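DNA polymerase III subunit beta (PDB 4TRT) probably tethers DNA polymerases and other proteins to DNA as a ring-shaped, head-to-tail homodimeric sliding clamp, giving replication its processivity. Local coordinates at residues 166-171 with 175-180. Numbering follows the deposited sequence.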
loop_
_atom_site.group_PDB
_atom_site.type_symbol
_atom_site.label_atom_id
_atom_site.label_comp_id
_atom_site.label_asym_id
_atom_site.label_seq_id
_atom_site.Cartn_x
_atom_site.Cartn_y
_atom_site.Cartn_z
ATOM N N ARG A 166 -10.518 -21.723 -24.941
ATOM C CA ARG A 166 -9.752 -20.518 -25.219
ATOM C C ARG A 166 -10.492 -19.306 -24.691
ATOM O O ARG A 166 -11.721 -19.223 -24.819
ATOM C CB ARG A 166 -9.563 -20.374 -26.730
ATOM C CG ARG A 166 -9.065 -19.013 -27.177
ATOM C CD ARG A 166 -8.873 -18.976 -28.679
ATOM N NE ARG A 166 -7.672 -19.679 -29.065
ATOM C CZ ARG A 166 -7.083 -19.576 -30.246
ATOM N NH1 ARG A 166 -7.599 -18.809 -31.203
ATOM N NH2 ARG A 166 -5.969 -20.247 -30.470
ATOM N N VAL A 167 -9.758 -18.369 -24.094
ATOM C CA VAL A 167 -10.326 -17.053 -23.790
ATOM C C VAL A 167 -9.647 -16.003 -24.640
ATOM O O VAL A 167 -8.457 -16.105 -24.921
ATOM C CB VAL A 167 -10.229 -16.646 -22.302
ATOM C CG1 VAL A 167 -11.243 -17.429 -21.471
ATOM C CG2 VAL A 167 -8.803 -16.799 -21.789
ATOM N N VAL A 168 -10.425 -15.003 -25.046
ATOM C CA VAL A 168 -9.951 -13.959 -25.944
ATOM C C VAL A 168 -10.515 -12.611 -25.501
ATOM O O VAL A 168 -11.708 -12.499 -25.180
ATOM C CB VAL A 168 -10.395 -14.222 -27.403
ATOM C CG1 VAL A 168 -9.709 -13.262 -28.380
ATOM C CG2 VAL A 168 -10.134 -15.665 -27.811
ATOM N N ALA A 169 -9.654 -11.593 -25.493
ATOM C CA ALA A 169 -10.086 -10.219 -25.306
ATOM C C ALA A 169 -9.447 -9.328 -26.364
ATOM O O ALA A 169 -8.368 -9.644 -26.895
ATOM C CB ALA A 169 -9.702 -9.760 -23.915
ATOM N N SER A 170 -10.117 -8.213 -26.665
ATOM C CA SER A 170 -9.665 -7.310 -27.689
ATOM C C SER A 170 -10.379 -5.966 -27.610
ATOM O O SER A 170 -11.470 -5.855 -27.055
ATOM C CB SER A 170 -9.904 -7.934 -29.075
ATOM O OG SER A 170 -9.445 -7.088 -30.107
ATOM N N ASP A 171 -9.735 -4.952 -28.171
ATOM C CA ASP A 171 -10.381 -3.658 -28.444
ATOM C C ASP A 171 -10.553 -3.428 -29.951
ATOM O O ASP A 171 -10.753 -2.307 -30.372
ATOM C CB ASP A 171 -9.555 -2.521 -27.839
ATOM C CG ASP A 171 -8.116 -2.459 -28.386
ATOM O OD1 ASP A 171 -7.812 -3.013 -29.466
ATOM O OD2 ASP A 171 -7.274 -1.859 -27.704
ATOM N N VAL A 175 -5.102 -7.783 -29.264
ATOM C CA VAL A 175 -5.789 -9.014 -28.941
ATOM C C VAL A 175 -4.939 -9.765 -27.922
ATOM O O VAL A 175 -3.700 -9.758 -28.004
ATOM C CB VAL A 175 -5.946 -9.926 -30.188
ATOM C CG1 VAL A 175 -6.917 -11.054 -29.871
ATOM C CG2 VAL A 175 -6.413 -9.132 -31.411
ATOM N N ALA A 176 -5.602 -10.414 -26.974
ATOM C CA ALA A 176 -4.941 -11.322 -26.039
ATOM C C ALA A 176 -5.722 -12.626 -26.059
ATOM O O ALA A 176 -6.954 -12.610 -25.995
ATOM C CB ALA A 176 -4.926 -10.732 -24.643
ATOM N N ILE A 177 -4.985 -13.731 -26.150
ATOM C CA ILE A 177 -5.534 -15.083 -26.262
ATOM C C ILE A 177 -4.793 -15.996 -25.307
ATOM O O ILE A 177 -3.568 -15.916 -25.183
ATOM C CB ILE A 177 -5.324 -15.630 -27.692
ATOM C CG1 ILE A 177 -6.064 -14.771 -28.723
ATOM C CG2 ILE A 177 -5.730 -17.111 -27.814
ATOM C CD1 ILE A 177 -5.620 -15.048 -30.138
ATOM N N ARG A 178 -5.529 -16.851 -24.595
ATOM C CA ARG A 178 -4.909 -17.968 -23.910
ATOM C C ARG A 178 -5.741 -19.236 -24.080
ATOM O O ARG A 178 -6.940 -19.234 -23.795
ATOM C CB ARG A 178 -4.693 -17.672 -22.431
ATOM C CG ARG A 178 -3.840 -18.747 -21.755
ATOM C CD ARG A 178 -2.834 -18.176 -20.777
ATOM N NE ARG A 178 -1.839 -19.178 -20.403
ATOM C CZ ARG A 178 -0.809 -18.952 -19.596
ATOM N NH1 ARG A 178 -0.604 -17.750 -19.076
ATOM N NH2 ARG A 178 0.038 -19.938 -19.326
ATOM N N ASP A 179 -5.093 -20.285 -24.575
ATOM C CA ASP A 179 -5.660 -21.635 -24.698
ATOM C C ASP A 179 -5.350 -22.388 -23.427
ATOM O O ASP A 179 -4.266 -22.225 -22.865
ATOM C CB ASP A 179 -5.031 -22.388 -25.884
ATOM C CG ASP A 179 -5.503 -21.866 -27.228
ATOM O OD1 ASP A 179 -6.726 -21.680 -27.406
ATOM O OD2 ASP A 179 -4.664 -21.612 -28.113
ATOM N N PHE A 180 -6.295 -23.209 -22.974
ATOM C CA PHE A 180 -6.107 -24.004 -21.768
ATOM C C PHE A 180 -6.903 -25.327 -21.827
ATOM O O PHE A 180 -7.878 -25.422 -22.568
ATOM C CB PHE A 180 -6.487 -23.162 -20.541
ATOM C CG PHE A 180 -7.922 -22.699 -20.527
ATOM C CD1 PHE A 180 -8.318 -21.585 -21.244
ATOM C CD2 PHE A 180 -8.876 -23.374 -19.768
ATOM C CE1 PHE A 180 -9.639 -21.156 -21.230
ATOM C CE2 PHE A 180 -10.203 -22.951 -19.746
ATOM C CZ PHE A 180 -10.583 -21.838 -20.475
#
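R166 and D179 face each other as a non-hydrogen-bonded antiparallel pair, and their side chains run side by side in the same direction. The arginine presents its flank in a side-on salt bridge: R166 NE donates a hydrogen bond to OD1 of D179 at 2.8 Å, R166 NH2 donates one to OD2 of D179 at 3.0 Å, and guanidinium and carboxylate lie nearly coplanar, 28° apart. With CG trans to the backbone N (chi1 167°), the R166 chain first runs extended, then bends at chi3 (-76°), which turns its NE edge to the acid. One flat face of the guanidinium is covered by CG2 of I177, 3.5 Å from R166 NE; a beta-branched residue suits a strand and offers this methyl. On the same side of the sheet, CG1 of V168 touches CG1 of I177 and, at 3.9 Å, CG1 of V175.

The opposite side carries V167, A169, A176 and R178. The F180 ring swings in, crossing the V167 side chain at about a right angle, with CE1 of F180 4.1 Å from CG1 of V167. Branched and apolar, V167 suits this buried site, also meeting I156, L158 and, like F180, A136 of helix 130-140. Small A176 meets V140 of that helix, and A169 meets A143 in a loop. R178 leads away, binding S139 and the carbonyl of G351.

Paired backbone bonds at V167 with R178 and at A169 with A176 (A169 N to A176 O, 2.9 Å) complete this beta hairpin of the central clamp domain, inside a sheet that continues through E159 of strand 155-161 and M354 of strand 353-357. A leucine in place of R166 would probably leave the D179 carboxylate without its mate and I177 without a flat cation to cover. Since Y238 takes NH1 of R166, the guanidinium is fixed from two sides, and the paired charges probably offset each other at the partly exposed end of an otherwise mostly buried hairpin.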